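PDB 2DV6: nitrite reductase from Hyphomicrobium denitrificans, which probably reduces nitrite to nitric oxide with electrons from a cytochrome c, using bound copper ions. Local coordinates for residues 30-35 against 41-46; 76-81 against 85-90. All coordinates share one frame; numbering follows the deposited sequence.

Interaction 1 (30-35 with 41-46) and interaction 2 (76-81 with 85-90) are two beta hairpins of the N-terminal cupredoxin-like domain, with centres 14 Å apart. They belong to different sheets, and interaction 1 comes first along the chain. Y42 OH reaches across to D78 O at 2.7 Å, a probable hydrogen bond. T33 OG1 packs against the H77 ring, 3.2 Å from H77 CD2. Both links lie beside one copper site, and H77 is the ligand that interaction 2 supplies. H77 binds the metal through ND1 together with C114 and H119, with M124 completing the site. Interaction 1 binds no metal itself, but the Y42 side chain comes within about 6 Å of the copper.

Interaction 1: residues 30-35 against 41-46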
# COMPACT_ATOMS: atom_id res chain seq x y z
N THR A 30 -7.63 -22.72 12.77
CA THR A 30 -8.09 -21.67 11.85
C THR A 30 -7.47 -21.86 10.46
O THR A 30 -6.28 -22.07 10.36
CB THR A 30 -7.81 -20.25 12.43
OG1 THR A 30 -8.50 -20.14 13.67
CG2 THR A 30 -8.29 -19.15 11.47
N LEU A 31 -8.32 -21.82 9.43
CA LEU A 31 -7.95 -21.97 8.03
C LEU A 31 -8.42 -20.73 7.29
O LEU A 31 -9.58 -20.32 7.40
CB LEU A 31 -8.64 -23.22 7.41
CG LEU A 31 -8.36 -24.59 8.06
CD1 LEU A 31 -9.17 -25.78 7.45
CD2 LEU A 31 -6.88 -24.90 8.02
N ARG A 32 -7.52 -20.13 6.54
CA ARG A 32 -7.93 -19.09 5.63
C ARG A 32 -7.76 -19.65 4.22
O ARG A 32 -6.94 -20.50 3.99
CB ARG A 32 -7.11 -17.80 5.82
CG ARG A 32 -5.62 -17.91 5.52
CD ARG A 32 -4.89 -16.55 5.77
NE ARG A 32 -3.44 -16.76 5.92
CZ ARG A 32 -2.55 -16.60 4.94
NH1 ARG A 32 -2.93 -16.21 3.72
NH2 ARG A 32 -1.26 -16.85 5.18
N THR A 33 -8.60 -19.21 3.29
CA THR A 33 -8.48 -19.70 1.92
C THR A 33 -7.53 -18.76 1.15
O THR A 33 -7.43 -17.58 1.47
CB THR A 33 -9.87 -19.80 1.24
OG1 THR A 33 -10.39 -18.48 1.00
CG2 THR A 33 -10.89 -20.60 2.10
N GLY A 34 -6.84 -19.29 0.16
CA GLY A 34 -5.99 -18.46 -0.67
C GLY A 34 -5.34 -19.19 -1.82
O GLY A 34 -5.64 -20.35 -2.08
N ILE A 35 -4.48 -18.48 -2.54
CA ILE A 35 -3.69 -19.04 -3.61
C ILE A 35 -2.29 -19.13 -3.06
O ILE A 35 -1.71 -18.12 -2.65
CB ILE A 35 -3.66 -18.14 -4.86
CG1 ILE A 35 -5.07 -17.72 -5.32
CG2 ILE A 35 -2.86 -18.82 -5.97
CD1 ILE A 35 -6.05 -18.86 -5.66
N VAL A 41 -6.02 -23.15 -2.24
CA VAL A 41 -5.73 -24.03 -1.10
C VAL A 41 -6.29 -23.43 0.19
O VAL A 41 -6.83 -22.33 0.17
CB VAL A 41 -4.22 -24.22 -0.91
CG1 VAL A 41 -3.59 -24.85 -2.18
CG2 VAL A 41 -3.53 -22.87 -0.54
N TYR A 42 -6.19 -24.18 1.29
CA TYR A 42 -6.39 -23.63 2.63
C TYR A 42 -5.01 -23.34 3.20
O TYR A 42 -4.06 -24.07 2.90
CB TYR A 42 -7.04 -24.64 3.57
CG TYR A 42 -8.42 -25.11 3.19
CD1 TYR A 42 -8.58 -26.32 2.49
CD2 TYR A 42 -9.56 -24.37 3.52
CE1 TYR A 42 -9.86 -26.79 2.14
CE2 TYR A 42 -10.87 -24.84 3.15
CZ TYR A 42 -11.00 -26.07 2.47
OH TYR A 42 -12.25 -26.57 2.12
N ILE A 43 -4.92 -22.34 4.07
CA ILE A 43 -3.65 -22.03 4.72
C ILE A 43 -3.92 -21.97 6.20
O ILE A 43 -4.91 -21.34 6.63
CB ILE A 43 -3.07 -20.71 4.20
CG1 ILE A 43 -2.93 -20.81 2.68
CG2 ILE A 43 -1.70 -20.41 4.85
CD1 ILE A 43 -3.02 -19.51 1.94
N GLY A 44 -3.06 -22.62 6.98
CA GLY A 44 -3.24 -22.61 8.43
C GLY A 44 -2.91 -21.25 9.03
O GLY A 44 -2.05 -20.53 8.51
N VAL A 45 -3.62 -20.89 10.11
CA VAL A 45 -3.35 -19.67 10.87
C VAL A 45 -3.06 -20.00 12.33
O VAL A 45 -3.95 -20.47 13.04
CB VAL A 45 -4.57 -18.72 10.84
CG1 VAL A 45 -4.25 -17.40 11.57
CG2 VAL A 45 -5.01 -18.46 9.40
N GLY A 46 -1.83 -19.74 12.79
CA GLY A 46 -1.49 -19.98 14.20
C GLY A 46 -1.31 -21.47 14.56
O GLY A 46 -1.29 -22.35 13.68
O HOH W 1 -5.11 -22.90 13.97
O HOH W 2 -1.49 -17.91 7.65
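R32 crosses I43 and V45 on one face of an antiparallel strand pair. From CB, its CG sits between the backbone N and the carbonyl carbon (chi1 64°), 3.7 Å from I43 O and 4.0 Å from V45 CG2. The chain then runs extended to NE, carrying the guanidinium to I43. CD also passes V45 CG2, the R32 and V45 side chains crossing at about a right angle. At the tip, I43 CG2 lies over one face of the guanidinium, 3.6 Å from R32 NH2, while R32 NH1 approaches I43 CD1. R32 NH2 gives a hydrogen bond to a water in the guanidinium plane, and that water donates to G44 O. The polar end is thus tied back to the neighbouring strand. On the opposite face L31 CB and CD1 meet Y42 CD2, each at 4.2 Å. The Y42 ring meets Y112 edge-to-face, with OH bonded to D78 O.

Backbone bonds pair R32 with I43 both ways, I43 N to R32 O at 2.7 Å. G34 and V41 are paired likewise, V41 N to G34 O at 2.8 Å. The arrangement is a beta hairpin at the edge of a cupredoxin-like beta sandwich, next to its copper site.

Interaction 2: residues 76-81 against 85-90; sequences QHDVVV and AARSAI. With CU (copper (II) ion), chain I.
D78 and R87 meet across a short beta hairpin of the cupredoxin-like domain, just past the copper ligand H77. Their salt bridge runs from D78 OD1 to R87 NH1 at 3.0 Å. The carboxylate and guanidinium planes are turned 65° apart, and the N-H...O angle is only 122°, so the hydrogen bond is weak. D78 OD1 has a second partner in S115 OG. V80 lies side by side with R87, pointing the same way, and its CG2 sits 3.4 Å above one face of the guanidinium. R87 reaches this place by bending at chi3. L216 of a neighbouring subunit also packs on R87.

S88 OG lies close by, 3.4 Å from D78 CB. It stands between the backbone N and the carbonyl carbon (chi1 75°), where it accepts from V79 N and donates to A89 O. The A89 bond comes from above the carbonyl plane. With an alanine here OG is gone, and V79 N and A89 O would probably lose the partner they share, leaving the link from S88 to V79 to backbone bonding. The backbone adds S88 N to V79 O at 3.0 Å and V81 N to A86 O at 2.8 Å.

At the Q76 end, I90 CG2 packs obliquely on Q76 CG at 3.3 Å, and I90 CA-H points to H77 O. H77 CB points away from 85-90. E73 holds H77 NE2, and H77 ND1 binds the copper at 2.1 Å.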
# COMPACT_ATOMS: atom_id res chain seq x y z
N GLN A 76 -16.15 -18.45 -3.58
CA GLN A 76 -17.08 -19.09 -2.68
C GLN A 76 -16.41 -20.34 -2.09
O GLN A 76 -15.75 -21.05 -2.84
CB GLN A 76 -18.32 -19.46 -3.47
CG GLN A 76 -19.48 -19.88 -2.67
CD GLN A 76 -20.72 -19.99 -3.54
OE1 GLN A 76 -20.67 -20.51 -4.67
NE2 GLN A 76 -21.85 -19.49 -3.02
N HIS A 77 -16.57 -20.58 -0.78
CA HIS A 77 -15.92 -21.75 -0.15
C HIS A 77 -16.72 -22.39 0.98
O HIS A 77 -17.52 -21.74 1.62
CB HIS A 77 -14.54 -21.41 0.46
CG HIS A 77 -13.57 -20.80 -0.51
ND1 HIS A 77 -13.07 -21.47 -1.60
CD2 HIS A 77 -13.00 -19.57 -0.53
CE1 HIS A 77 -12.24 -20.69 -2.26
NE2 HIS A 77 -12.18 -19.53 -1.63
N ASP A 78 -16.43 -23.65 1.26
CA ASP A 78 -16.74 -24.23 2.56
C ASP A 78 -15.61 -25.18 2.96
O ASP A 78 -14.55 -25.20 2.30
CB ASP A 78 -18.14 -24.89 2.62
CG ASP A 78 -18.32 -26.07 1.65
OD1 ASP A 78 -19.50 -26.52 1.49
OD2 ASP A 78 -17.32 -26.57 1.06
N VAL A 79 -15.82 -25.92 4.05
CA VAL A 79 -15.01 -27.05 4.44
C VAL A 79 -15.99 -28.18 4.77
O VAL A 79 -16.93 -27.98 5.54
CB VAL A 79 -14.24 -26.85 5.76
CG1 VAL A 79 -13.26 -28.01 5.98
CG2 VAL A 79 -13.52 -25.57 5.79
N VAL A 80 -15.75 -29.35 4.20
CA VAL A 80 -16.54 -30.53 4.50
C VAL A 80 -15.61 -31.57 5.09
O VAL A 80 -14.52 -31.77 4.56
CB VAL A 80 -17.27 -31.07 3.23
CG1 VAL A 80 -18.06 -32.38 3.52
CG2 VAL A 80 -18.18 -30.01 2.65
N VAL A 81 -16.00 -32.19 6.20
CA VAL A 81 -15.16 -33.25 6.75
C VAL A 81 -15.72 -34.60 6.34
O VAL A 81 -16.84 -34.99 6.72
CB VAL A 81 -14.89 -33.16 8.27
CG1 VAL A 81 -13.96 -34.35 8.71
CG2 VAL A 81 -14.24 -31.84 8.59
N ALA A 85 -19.41 -36.03 8.38
CA ALA A 85 -20.49 -35.17 7.88
C ALA A 85 -20.66 -33.90 8.74
O ALA A 85 -21.77 -33.55 9.19
CB ALA A 85 -21.81 -35.95 7.76
N ALA A 86 -19.54 -33.27 9.03
CA ALA A 86 -19.49 -31.99 9.67
C ALA A 86 -19.01 -31.05 8.56
O ALA A 86 -18.16 -31.42 7.72
CB ALA A 86 -18.50 -32.03 10.81
N ARG A 87 -19.56 -29.85 8.53
CA ARG A 87 -19.15 -28.87 7.54
C ARG A 87 -19.44 -27.46 8.03
O ARG A 87 -20.25 -27.25 8.92
CB ARG A 87 -19.86 -29.13 6.21
CG ARG A 87 -21.41 -28.94 6.22
CD ARG A 87 -21.87 -28.55 4.81
NE ARG A 87 -21.99 -29.72 3.98
CZ ARG A 87 -21.76 -29.82 2.67
NH1 ARG A 87 -21.34 -28.82 1.89
NH2 ARG A 87 -21.96 -31.00 2.14
N SER A 88 -18.74 -26.51 7.43
CA SER A 88 -18.98 -25.10 7.65
C SER A 88 -20.12 -24.68 6.74
O SER A 88 -20.50 -25.40 5.80
CB SER A 88 -17.74 -24.29 7.29
OG SER A 88 -17.59 -24.21 5.88
N ALA A 89 -20.66 -23.51 7.03
CA ALA A 89 -21.51 -22.84 6.10
C ALA A 89 -20.62 -22.37 4.92
O ALA A 89 -19.38 -22.26 5.05
CB ALA A 89 -22.22 -21.65 6.79
N ILE A 90 -21.26 -22.09 3.79
CA ILE A 90 -20.59 -21.44 2.68
C ILE A 90 -20.32 -19.98 2.99
O ILE A 90 -21.14 -19.23 3.53
CB ILE A 90 -21.39 -21.59 1.33
CG1 ILE A 90 -21.41 -23.07 0.92
CG2 ILE A 90 -20.74 -20.77 0.21
CD1 ILE A 90 -22.49 -23.44 -0.16
CU CU I . -13.59 -23.44 -2.23